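Local atomic coordinates of tyrosine-protein phosphatase YwqE (Bacillus subtilis, PDB entry 3QY7), a protein that removes phosphate from tyrosine residues of proteins such as YwqD, YwqF and Ssb as a manganese-dependent phosphatase of the PHP-like, TIM-barrel type. Residues L187-V191 with L224-A228; A26-V30 with E69-L73; V154-A159 with I237-P242. Residue numbers count along the deposited sequence, not the author numbering.

Contact 1: L187-V191 with L224-A228; sequences LIHFV and LTENA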
ATOM      1  N   LEU A 187      -0.898 -13.994  -5.240  1.00 15.75           N
ATOM      2  CA  LEU A 187      -1.984 -13.168  -4.727  1.00 15.55           C
ATOM      3  C   LEU A 187      -1.559 -11.755  -4.361  1.00 14.54           C
ATOM      4  O   LEU A 187      -2.395 -10.928  -3.999  1.00 15.27           O
ATOM      5  CB  LEU A 187      -2.635 -13.840  -3.512  1.00 16.60           C
ATOM      6  CG  LEU A 187      -3.284 -15.201  -3.755  1.00 17.74           C
ATOM      7  CD1 LEU A 187      -3.975 -15.604  -2.469  1.00 19.24           C
ATOM      8  CD2 LEU A 187      -4.282 -15.183  -4.925  1.00 19.68           C
ATOM      9  N   ILE A 188      -0.255 -11.506  -4.453  1.00 13.39           N
ATOM     10  CA  ILE A 188       0.351 -10.223  -4.111  1.00 12.59           C
ATOM     11  C   ILE A 188       0.899  -9.585  -5.387  1.00 12.02           C
ATOM     12  O   ILE A 188       1.530 -10.261  -6.194  1.00 13.31           O
ATOM     13  CB  ILE A 188       1.534 -10.442  -3.125  1.00 12.08           C
ATOM     14  CG1 ILE A 188       1.060 -11.136  -1.836  1.00 12.11           C
ATOM     15  CG2 ILE A 188       2.299  -9.137  -2.831  1.00 11.60           C
ATOM     16  CD1 ILE A 188      -0.057 -10.439  -1.025  1.00 11.39           C
ATOM     17  N   HIS A 189       0.679  -8.276  -5.533  1.00 11.77           N
ATOM     18  CA  HIS A 189       1.084  -7.556  -6.744  1.00 11.33           C
ATOM     19  C   HIS A 189       2.059  -6.418  -6.496  1.00 11.33           C
ATOM     20  O   HIS A 189       2.695  -5.964  -7.438  1.00 11.61           O
ATOM     21  CB  HIS A 189      -0.155  -7.095  -7.499  1.00 11.57           C
ATOM     22  CG  HIS A 189      -1.116  -8.217  -7.730  1.00 12.71           C
ATOM     23  ND1 HIS A 189      -2.103  -8.534  -6.822  1.00 12.12           N
ATOM     24  CD2 HIS A 189      -1.174  -9.158  -8.699  1.00 14.34           C
ATOM     25  CE1 HIS A 189      -2.759  -9.600  -7.249  1.00 12.17           C
ATOM     26  NE2 HIS A 189      -2.214 -10.002  -8.383  1.00 13.35           N
ATOM     27  N   PHE A 190       2.181  -5.987  -5.242  1.00 11.51           N
ATOM     28  CA  PHE A 190       3.061  -4.880  -4.841  1.00 10.62           C
ATOM     29  C   PHE A 190       3.694  -5.192  -3.485  1.00 11.13           C
ATOM     30  O   PHE A 190       3.100  -5.906  -2.663  1.00 11.74           O
ATOM     31  CB  PHE A 190       2.276  -3.567  -4.645  1.00 10.83           C
ATOM     32  CG  PHE A 190       1.390  -3.183  -5.789  1.00 10.66           C
ATOM     33  CD1 PHE A 190       1.903  -2.489  -6.887  1.00 11.67           C
ATOM     34  CD2 PHE A 190       0.025  -3.457  -5.740  1.00 10.72           C
ATOM     35  CE1 PHE A 190       1.075  -2.105  -7.937  1.00  9.98           C
ATOM     36  CE2 PHE A 190      -0.821  -3.066  -6.795  1.00 10.83           C
ATOM     37  CZ  PHE A 190      -0.302  -2.389  -7.886  1.00 11.42           C
ATOM     38  N   VAL A 191       4.880  -4.637  -3.241  1.00 10.47           N
ATOM     39  CA  VAL A 191       5.464  -4.626  -1.910  1.00 11.21           C
ATOM     40  C   VAL A 191       5.658  -3.156  -1.540  1.00 10.75           C
ATOM     41  O   VAL A 191       6.133  -2.355  -2.367  1.00 11.08           O
ATOM     42  CB  VAL A 191       6.827  -5.359  -1.873  1.00 11.49           C
ATOM     43  CG1 VAL A 191       7.296  -5.509  -0.435  1.00 11.92           C
ATOM     44  CG2 VAL A 191       6.749  -6.717  -2.580  1.00 13.67           C
ATOM     45  N   LEU A 224       7.249  -7.484  -9.040  1.00 12.37           N
ATOM     46  CA  LEU A 224       6.545  -6.700  -8.049  1.00 12.44           C
ATOM     47  C   LEU A 224       6.978  -5.230  -8.026  1.00 12.15           C
ATOM     48  O   LEU A 224       6.209  -4.391  -7.812  1.00 11.88           O
ATOM     49  CB  LEU A 224       6.674  -7.288  -6.650  1.00 11.66           C
ATOM     50  CG  LEU A 224       6.184  -8.718  -6.490  1.00 12.85           C
ATOM     51  CD1 LEU A 224       6.407  -9.336  -5.127  1.00 13.62           C
ATOM     52  CD2 LEU A 224       4.759  -8.750  -6.748  1.00 15.04           C
ATOM     53  N   THR A 225       8.269  -4.999  -8.127  1.00 12.36           N
ATOM     54  CA  THR A 225       8.787  -3.664  -8.149  1.00 12.70           C
ATOM     55  C   THR A 225       8.318  -2.892  -9.380  1.00 12.35           C
ATOM     56  O   THR A 225       7.985  -1.769  -9.283  1.00 12.05           O
ATOM     57  CB  THR A 225      10.344  -3.686  -8.091  1.00 14.96           C
ATOM     58  OG1 THR A 225      10.776  -4.373  -6.943  1.00 16.86           O
ATOM     59  CG2 THR A 225      10.923  -2.312  -8.154  1.00  9.75           C
ATOM     60  N   GLU A 226       8.396  -3.495 -10.561  1.00 11.72           N
ATOM     61  CA  GLU A 226       7.943  -2.808 -11.772  1.00 12.10           C
ATOM     62  C   GLU A 226       6.434  -2.548 -11.727  1.00 11.67           C
ATOM     63  O   GLU A 226       5.953  -1.632 -12.376  1.00 12.20           O
ATOM     64  CB  GLU A 226       8.353  -3.545 -13.058  1.00 12.76           C
ATOM     65  CG  GLU A 226       7.561  -4.809 -13.367  1.00 16.24           C
ATOM     66  CD  GLU A 226       7.926  -5.418 -14.723  1.00 18.78           C
ATOM     67  OE1 GLU A 226       7.916  -6.670 -14.838  1.00 19.40           O
ATOM     68  OE2 GLU A 226       8.220  -4.648 -15.671  1.00 21.55           O
ATOM     69  N   ASN A 227       5.687  -3.345 -10.968  1.00 11.57           N
ATOM     70  CA  ASN A 227       4.257  -3.086 -10.846  1.00 11.29           C
ATOM     71  C   ASN A 227       3.976  -1.718 -10.244  1.00 11.22           C
ATOM     72  O   ASN A 227       3.024  -1.084 -10.630  1.00 11.24           O
ATOM     73  CB  ASN A 227       3.521  -4.166 -10.050  1.00 10.84           C
ATOM     74  CG  ASN A 227       3.049  -5.310 -10.921  1.00 12.37           C
ATOM     75  OD1 ASN A 227       3.047  -5.214 -12.150  1.00 13.58           O
ATOM     76  ND2 ASN A 227       2.643  -6.407 -10.284  1.00 12.32           N
ATOM     77  N   ALA A 228       4.825  -1.267  -9.321  1.00 11.83           N
ATOM     78  CA  ALA A 228       4.689   0.095  -8.781  1.00 11.67           C
ATOM     79  C   ALA A 228       4.941   1.164  -9.854  1.00 12.09           C
ATOM     80  O   ALA A 228       4.265   2.188  -9.871  1.00 12.23           O
ATOM     81  CB  ALA A 228       5.596   0.306  -7.562  1.00 11.85           C
TER
HETATM   82  O   HOH W   1       5.798  -3.017  -5.483  1.00 14.11           O
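Segment 187-191 is loop up to His189 and becomes strand at Phe190, where it packs against a middle turn of helix 219-232, the CA atoms of Phe190 and Leu224 lying 5.1 Å apart. So close an approach puts backbone groups within reach of the helix. Asn227 ND2 donates to His189 O at 2.9 Å with a nearly straight geometry, while Asn227 OD1 accepts from the backbone N of Phe238, so that one amide side chain, donor and acceptor at once, serves two pieces of main chain. A second link runs through water 1, which accepts from Val191 N (2.9 Å) and donates to Leu224 O (2.7 Å). Strand 190-192 lies beside the parallel strand 159-163 in the TIM-barrel-like PHP fold; helix 219-232 covers it here. The apolar side chain of Leu224 fills the buried gap between helix and strand: CD1 lies 3.7 Å from Val191 CG2, and CD2 packs over His189 O at 3.5 Å. The CA-to-CB bond of Phe190 points away from the helix, yet its ring edge returns to it, with CE1 3.5 Å from Asn227 O and 3.8 Å from Asn227 CB. With only a methyl at Ala228, the ring edge can come within 4.0 Å of the backbone (Phe190 CD1 to Ala228 N). The imidazole of His189 serves the neighbouring strand instead, its ND1 bonded to Ser160 N.

Contact 2: A26-V30 with E69-L73; sequences ARAAV and EDIPL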
ATOM      1  N   ALA A  26      11.958  10.388   5.056  1.00 12.36           N
ATOM      2  CA  ALA A  26      12.415  10.572   3.686  1.00 12.30           C
ATOM      3  C   ALA A  26      13.887  10.159   3.493  1.00 12.45           C
ATOM      4  O   ALA A  26      14.220   9.489   2.510  1.00 12.43           O
ATOM      5  CB  ALA A  26      12.200  11.992   3.255  1.00 12.55           C
ATOM      6  N   ARG A  27      14.747  10.541   4.443  1.00 12.35           N
ATOM      7  CA  ARG A  27      16.161  10.179   4.362  1.00 13.48           C
ATOM      8  C   ARG A  27      16.312   8.655   4.377  1.00 12.79           C
ATOM      9  O   ARG A  27      17.103   8.093   3.609  1.00 13.58           O
ATOM     10  CB  ARG A  27      16.990  10.818   5.485  1.00 13.96           C
ATOM     11  CG  ARG A  27      17.107  12.322   5.392  1.00 18.42           C
ATOM     12  CD  ARG A  27      18.206  12.878   6.293  1.00 23.48           C
ATOM     13  NE  ARG A  27      18.264  14.337   6.182  1.00 27.43           N
ATOM     14  CZ  ARG A  27      17.904  15.185   7.145  1.00 29.40           C
ATOM     15  NH1 ARG A  27      17.475  14.732   8.320  1.00 29.94           N
ATOM     16  NH2 ARG A  27      17.984  16.496   6.936  1.00 30.89           N
ATOM     17  N   ALA A  28      15.524   7.993   5.221  1.00 12.29           N
ATOM     18  CA  ALA A  28      15.565   6.528   5.304  1.00 12.02           C
ATOM     19  C   ALA A  28      15.100   5.896   4.003  1.00 12.12           C
ATOM     20  O   ALA A  28      15.697   4.926   3.526  1.00 12.32           O
ATOM     21  CB  ALA A  28      14.730   6.040   6.443  1.00 11.44           C
ATOM     22  N   ALA A  29      14.024   6.446   3.431  1.00 11.56           N
ATOM     23  CA  ALA A  29      13.508   5.990   2.147  1.00 11.82           C
ATOM     24  C   ALA A  29      14.580   6.055   1.072  1.00 12.21           C
ATOM     25  O   ALA A  29      14.781   5.101   0.331  1.00 12.17           O
ATOM     26  CB  ALA A  29      12.265   6.807   1.733  1.00 11.39           C
ATOM     27  N   VAL A  30      15.309   7.170   1.032  1.00 12.54           N
ATOM     28  CA  VAL A  30      16.331   7.361   0.027  1.00 13.33           C
ATOM     29  C   VAL A  30      17.452   6.329   0.218  1.00 13.18           C
ATOM     30  O   VAL A  30      17.931   5.751  -0.762  1.00 12.32           O
ATOM     31  CB  VAL A  30      16.885   8.797   0.073  1.00 12.87           C
ATOM     32  CG1 VAL A  30      18.201   8.903  -0.673  1.00 13.41           C
ATOM     33  CG2 VAL A  30      15.866   9.786  -0.518  1.00 12.26           C
ATOM     34  N   GLU A  69      15.890  20.743   2.083  1.00 15.64           N
ATOM     35  CA  GLU A  69      16.834  19.882   2.773  1.00 15.85           C
ATOM     36  C   GLU A  69      17.746  19.071   1.852  1.00 15.04           C
ATOM     37  O   GLU A  69      18.527  18.247   2.329  1.00 14.74           O
ATOM     38  CB  GLU A  69      16.078  18.923   3.710  1.00 16.42           C
ATOM     39  CG  GLU A  69      15.217  19.588   4.807  1.00 18.33           C
ATOM     40  CD  GLU A  69      16.000  20.465   5.784  1.00 24.02           C
ATOM     41  OE1 GLU A  69      17.223  20.264   5.952  1.00 26.07           O
ATOM     42  OE2 GLU A  69      15.377  21.375   6.376  1.00 26.32           O
ATOM     43  N   ASP A  70      17.616  19.280   0.539  1.00 14.11           N
ATOM     44  CA  ASP A  70      18.419  18.584  -0.467  1.00 14.04           C
ATOM     45  C   ASP A  70      18.253  17.059  -0.455  1.00 13.80           C
ATOM     46  O   ASP A  70      19.219  16.309  -0.635  1.00 14.08           O
ATOM     47  CB  ASP A  70      19.905  18.946  -0.331  1.00 14.25           C
ATOM     48  CG  ASP A  70      20.661  18.758  -1.628  1.00 17.92           C
ATOM     49  OD1 ASP A  70      20.077  19.036  -2.695  1.00 16.52           O
ATOM     50  OD2 ASP A  70      21.823  18.294  -1.598  1.00 21.37           O
ATOM     51  N   ILE A  71      17.017  16.621  -0.256  1.00 12.78           N
ATOM     52  CA  ILE A  71      16.690  15.186  -0.216  1.00 12.48           C
ATOM     53  C   ILE A  71      16.008  14.773  -1.528  1.00 12.46           C
ATOM     54  O   ILE A  71      14.963  15.325  -1.879  1.00 11.61           O
ATOM     55  CB  ILE A  71      15.800  14.847   0.997  1.00 12.32           C
ATOM     56  CG1 ILE A  71      16.520  15.232   2.300  1.00 12.96           C
ATOM     57  CG2 ILE A  71      15.402  13.342   0.958  1.00 12.56           C
ATOM     58  CD1 ILE A  71      15.634  15.261   3.532  1.00 14.29           C
ATOM     59  N   PRO A  72      16.599  13.804  -2.268  1.00 12.53           N
ATOM     60  CA  PRO A  72      16.059  13.440  -3.588  1.00 12.88           C
ATOM     61  C   PRO A  72      14.888  12.461  -3.464  1.00 13.16           C
ATOM     62  O   PRO A  72      15.010  11.287  -3.785  1.00 13.52           O
ATOM     63  CB  PRO A  72      17.261  12.799  -4.284  1.00 13.02           C
ATOM     64  CG  PRO A  72      18.088  12.245  -3.158  1.00 12.47           C
ATOM     65  CD  PRO A  72      17.842  13.076  -1.953  1.00 13.38           C
ATOM     66  N   LEU A  73      13.767  12.961  -2.983  1.00 12.63           N
ATOM     67  CA  LEU A  73      12.558  12.179  -2.885  1.00 12.81           C
ATOM     68  C   LEU A  73      11.340  12.979  -3.307  1.00 12.96           C
ATOM     69  O   LEU A  73      11.207  14.068  -2.893  1.00 14.33           O
ATOM     70  CB  LEU A  73      12.359  11.688  -1.476  1.00 13.31           C
ATOM     71  CG  LEU A  73      11.194  10.705  -1.388  1.00 15.69           C
ATOM     72  CD1 LEU A  73      11.598   9.374  -1.266  1.00 18.68           C
ATOM     73  CD2 LEU A  73      10.123  11.070  -0.459  1.00 18.11           C
TER
HETATM   74  O   HOH W   2      19.507  16.620   4.288  1.00 41.06           O
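A helix of the barrel's outer layer meets the connection that leads into a strand: helix 19-31 packs through 26-30 on residues 69-73, which join helix 52-68 to strand 74-76. The preceding helix ends in a Schellman motif, with Asp70 at positive phi, and an inverse gamma turn centred on Pro72 follows, closed by Leu73 N bonding to Ile71 O at 2.9 Å. Beside these turns Ile71 and Leu73 point at the helix. Ile71 offers CD1 to Arg27 CG (3.8 Å) and CG2 to Val30 CG2 (3.9 Å) and Ala26 CB (4.2 Å). This is part of the helical covering of a TIM-barrel-like fold, in which strands 36-38 and 74-76 are neighbours in a parallel sheet; Leu66 and Ile37 continue the apolar layer around Leu73. Ala26 and Ala29 are short enough to let the chains come close, Ala29 CB lying 4.0 Å from Leu73 CD1. Branched Val30 fills the space beside the turn, its CG2 3.7 Å from Pro72 O and 4.1 Å from Leu73 CB. At the margin, the aliphatic part of Arg27 lies on Ile71 and its guanidinium reaches toward Glu69. Arg27 NH2 forms a long salt bridge (4.0 Å) to Glu69 OE1 and donates to water 2 (3.1 Å); this water donates to Glu69 O (2.7 Å). Stronger ionic partners are Glu24 for Arg27 and Arg65 for Glu69.

Contact 3: V154-A159 with I237-P242; sequences VEKGAA and IFRQPP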
ATOM      1  N   VAL A 154      -8.916 -11.725  -5.523  1.00 18.99           N
ATOM      2  CA  VAL A 154      -7.899 -11.547  -6.553  1.00 19.02           C
ATOM      3  C   VAL A 154      -8.286 -12.222  -7.876  1.00 18.75           C
ATOM      4  O   VAL A 154      -8.138 -11.639  -8.940  1.00 19.70           O
ATOM      5  CB  VAL A 154      -6.501 -12.005  -6.057  1.00 18.25           C
ATOM      6  CG1 VAL A 154      -5.489 -12.033  -7.215  1.00 18.66           C
ATOM      7  CG2 VAL A 154      -6.021 -11.082  -4.940  1.00 18.75           C
ATOM      8  N   GLU A 155      -8.786 -13.455  -7.804  1.00 19.17           N
ATOM      9  CA  GLU A 155      -9.339 -14.115  -8.985  1.00 19.33           C
ATOM     10  C   GLU A 155     -10.402 -13.221  -9.659  1.00 18.75           C
ATOM     11  O   GLU A 155     -10.490 -13.169 -10.890  1.00 18.31           O
ATOM     12  CB  GLU A 155      -9.929 -15.470  -8.592  1.00 19.62           C
ATOM     13  CG  GLU A 155     -10.311 -16.347  -9.749  1.00 23.17           C
ATOM     14  CD  GLU A 155     -11.691 -16.013 -10.295  1.00 27.25           C
ATOM     15  OE1 GLU A 155     -11.907 -16.207 -11.511  1.00 31.20           O
ATOM     16  OE2 GLU A 155     -12.551 -15.556  -9.507  1.00 28.61           O
ATOM     17  N   LYS A 156     -11.175 -12.513  -8.844  1.00 18.42           N
ATOM     18  CA  LYS A 156     -12.236 -11.623  -9.348  1.00 17.72           C
ATOM     19  C   LYS A 156     -11.759 -10.231  -9.781  1.00 17.20           C
ATOM     20  O   LYS A 156     -12.575  -9.397 -10.191  1.00 17.01           O
ATOM     21  CB  LYS A 156     -13.374 -11.494  -8.329  1.00 17.97           C
ATOM     22  CG  LYS A 156     -14.252 -12.761  -8.161  1.00 20.18           C
ATOM     23  CD  LYS A 156     -14.925 -13.130  -9.474  1.00 24.51           C
ATOM     24  CE  LYS A 156     -16.217 -13.904  -9.238  1.00 26.60           C
ATOM     25  NZ  LYS A 156     -16.992 -13.998 -10.513  1.00 28.31           N
ATOM     26  N   GLY A 157     -10.458  -9.972  -9.662  1.00 16.60           N
ATOM     27  CA  GLY A 157      -9.863  -8.775 -10.259  1.00 15.47           C
ATOM     28  C   GLY A 157      -9.167  -7.804  -9.319  1.00 15.20           C
ATOM     29  O   GLY A 157      -8.548  -6.845  -9.777  1.00 15.69           O
ATOM     30  N   ALA A 158      -9.237  -8.071  -8.019  1.00 14.66           N
ATOM     31  CA  ALA A 158      -8.572  -7.224  -7.029  1.00 13.80           C
ATOM     32  C   ALA A 158      -7.082  -7.471  -7.102  1.00 13.78           C
ATOM     33  O   ALA A 158      -6.625  -8.551  -7.468  1.00 13.47           O
ATOM     34  CB  ALA A 158      -9.074  -7.544  -5.634  1.00 14.78           C
ATOM     35  N   ALA A 159      -6.322  -6.427  -6.787  1.00 12.95           N
ATOM     36  CA  ALA A 159      -4.888  -6.586  -6.528  1.00 12.30           C
ATOM     37  C   ALA A 159      -4.639  -6.478  -5.035  1.00 12.14           C
ATOM     38  O   ALA A 159      -5.506  -6.041  -4.279  1.00 11.26           O
ATOM     39  CB  ALA A 159      -4.108  -5.488  -7.280  1.00 12.77           C
ATOM     40  N   ILE A 237      -1.084  -3.405 -14.327  1.00 14.28           N
ATOM     41  CA  ILE A 237      -0.081  -4.218 -13.637  1.00 14.51           C
ATOM     42  C   ILE A 237      -0.002  -5.638 -14.198  1.00 15.15           C
ATOM     43  O   ILE A 237      -0.953  -6.121 -14.843  1.00 16.00           O
ATOM     44  CB  ILE A 237      -0.332  -4.290 -12.109  1.00 14.72           C
ATOM     45  CG1 ILE A 237      -1.765  -4.749 -11.805  1.00 14.40           C
ATOM     46  CG2 ILE A 237      -0.080  -2.925 -11.459  1.00 13.64           C
ATOM     47  CD1 ILE A 237      -1.922  -5.416 -10.430  1.00 15.39           C
ATOM     48  N   PHE A 238       1.129  -6.298 -13.941  1.00 15.55           N
ATOM     49  CA  PHE A 238       1.336  -7.671 -14.381  1.00 15.99           C
ATOM     50  C   PHE A 238       0.912  -8.636 -13.293  1.00 16.95           C
ATOM     51  O   PHE A 238       1.252  -8.470 -12.112  1.00 16.59           O
ATOM     52  CB  PHE A 238       2.791  -7.926 -14.773  1.00 15.92           C
ATOM     53  CG  PHE A 238       3.304  -7.011 -15.853  1.00 14.73           C
ATOM     54  CD1 PHE A 238       4.632  -6.601 -15.849  1.00 14.15           C
ATOM     55  CD2 PHE A 238       2.460  -6.572 -16.885  1.00 15.86           C
ATOM     56  CE1 PHE A 238       5.122  -5.764 -16.852  1.00 14.54           C
ATOM     57  CE2 PHE A 238       2.941  -5.727 -17.882  1.00 15.79           C
ATOM     58  CZ  PHE A 238       4.279  -5.326 -17.858  1.00 15.35           C
ATOM     59  N   ARG A 239       0.169  -9.652 -13.706  1.00 18.08           N
ATOM     60  CA  ARG A 239      -0.351 -10.641 -12.784  1.00 19.74           C
ATOM     61  C   ARG A 239       0.030 -12.030 -13.254  1.00 20.45           C
ATOM     62  O   ARG A 239       0.162 -12.290 -14.455  1.00 21.50           O
ATOM     63  CB  ARG A 239      -1.883 -10.530 -12.688  1.00 20.15           C
ATOM     64  CG  ARG A 239      -2.374  -9.144 -12.289  1.00 22.66           C
ATOM     65  CD  ARG A 239      -3.843  -8.917 -12.634  1.00 26.65           C
ATOM     66  NE  ARG A 239      -4.699  -9.354 -11.548  1.00 30.20           N
ATOM     67  CZ  ARG A 239      -5.352  -8.556 -10.705  1.00 26.93           C
ATOM     68  NH1 ARG A 239      -5.312  -7.232 -10.799  1.00 27.71           N
ATOM     69  NH2 ARG A 239      -6.071  -9.113  -9.757  1.00 27.65           N
ATOM     70  N   GLN A 240       0.211 -12.919 -12.288  1.00 21.19           N
ATOM     71  CA  GLN A 240       0.346 -14.343 -12.566  1.00 21.95           C
ATOM     72  C   GLN A 240      -0.962 -15.027 -12.114  1.00 21.66           C
ATOM     73  O   GLN A 240      -1.723 -14.453 -11.308  1.00 20.30           O
ATOM     74  CB  GLN A 240       1.581 -14.921 -11.858  1.00 22.78           C
ATOM     75  CG  GLN A 240       2.932 -14.340 -12.320  1.00 25.25           C
ATOM     76  CD  GLN A 240       3.291 -14.662 -13.765  1.00 29.17           C
ATOM     77  OE1 GLN A 240       3.837 -13.813 -14.481  1.00 31.94           O
ATOM     78  NE2 GLN A 240       2.995 -15.883 -14.202  1.00 30.40           N
ATOM     79  N   PRO A 241      -1.247 -16.235 -12.643  1.00 21.90           N
ATOM     80  CA  PRO A 241      -2.522 -16.851 -12.301  1.00 22.53           C
ATOM     81  C   PRO A 241      -2.639 -17.099 -10.799  1.00 22.63           C
ATOM     82  O   PRO A 241      -1.768 -17.762 -10.217  1.00 22.37           O
ATOM     83  CB  PRO A 241      -2.511 -18.172 -13.087  1.00 22.15           C
ATOM     84  CG  PRO A 241      -1.457 -18.019 -14.126  1.00 22.80           C
ATOM     85  CD  PRO A 241      -0.429 -17.106 -13.512  1.00 22.32           C
ATOM     86  N   PRO A 242      -3.692 -16.548 -10.166  1.00 23.33           N
ATOM     87  CA  PRO A 242      -3.863 -16.722  -8.729  1.00 24.23           C
ATOM     88  C   PRO A 242      -4.116 -18.177  -8.373  1.00 25.83           C
ATOM     89  O   PRO A 242      -4.683 -18.933  -9.178  1.00 25.67           O
ATOM     90  CB  PRO A 242      -5.100 -15.878  -8.404  1.00 24.26           C
ATOM     91  CG  PRO A 242      -5.801 -15.699  -9.699  1.00 23.42           C
ATOM     92  CD  PRO A 242      -4.748 -15.697 -10.751  1.00 23.67           C
TER
HETATM   93  O   HOH W   3      -5.862 -11.911 -10.628  1.00 21.53           O
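Arg239 dominates this contact, its guanidinium set among carbonyl oxygens around the end of helix 148-155. Arg239 NH2 donates to Ala158 O at 2.4 Å, a very short hydrogen bond, and weakly to Val154 O at 3.4 Å. Both oxygens lie at the edge of the guanidinium, near its plane, though the N-H groups meet them at a slant (131° and 129°). Water 3 adds a bridge, donating to Val154 O at 2.8 Å and accepting from Arg239 NH2 at 2.9 Å. Arginine suits the place because a long side chain can reach from 237-242 across to the turn, where a single NH2 serves two carbonyls and a water. That turn is a Schellman motif. Gly157, at positive phi (121°), returns its N to Val154 O at 2.9 Å; a side chain here would collide with the carbonyl oxygen of Lys156, which explains the glycine. Beyond the polar centre, apolar groups close the contact at each end. Toward strand 159-163, Ala159 CB meets Ile237 CD1 at 3.8 Å; the small methyl accommodates the bulkier isoleucine beside Phe190. Toward the helix, the rigid ring of Pro242 lies against the last turn, with CB 4.0 Å from Val154 CG1 and CG 3.9 Å from Glu155 CA, and it also touches Leu187. The chain following helix 219-232 thus runs across the passage from helix 148-155 to strand 159-163, a helix-to-strand connection of the repeating beta-alpha architecture characteristic of TIM-barrel-like folds.

Contact 1 is the buried one of the three, while contacts 2 and 3 are partly buried and reach solvent. Contacts 1 and 3 have centres about 11 Å apart, on the same side of the chain's centre: strands 159-163 and 190-192 are neighbours in one sheet, and Asn227 OD1 of contact 1 accepts a hydrogen bond from Phe238 N of contact 3 at 2.8 Å. Contact 2 packs beside the other parallel sheet, its centre about 33 Å from that of contact 3 across the chain's centre. The chemistry differs accordingly: a neutral amide serves backbone in contact 1, an arginine binds carbonyls in contact 3, and contact 2 relies on aliphatic packing edged by charges.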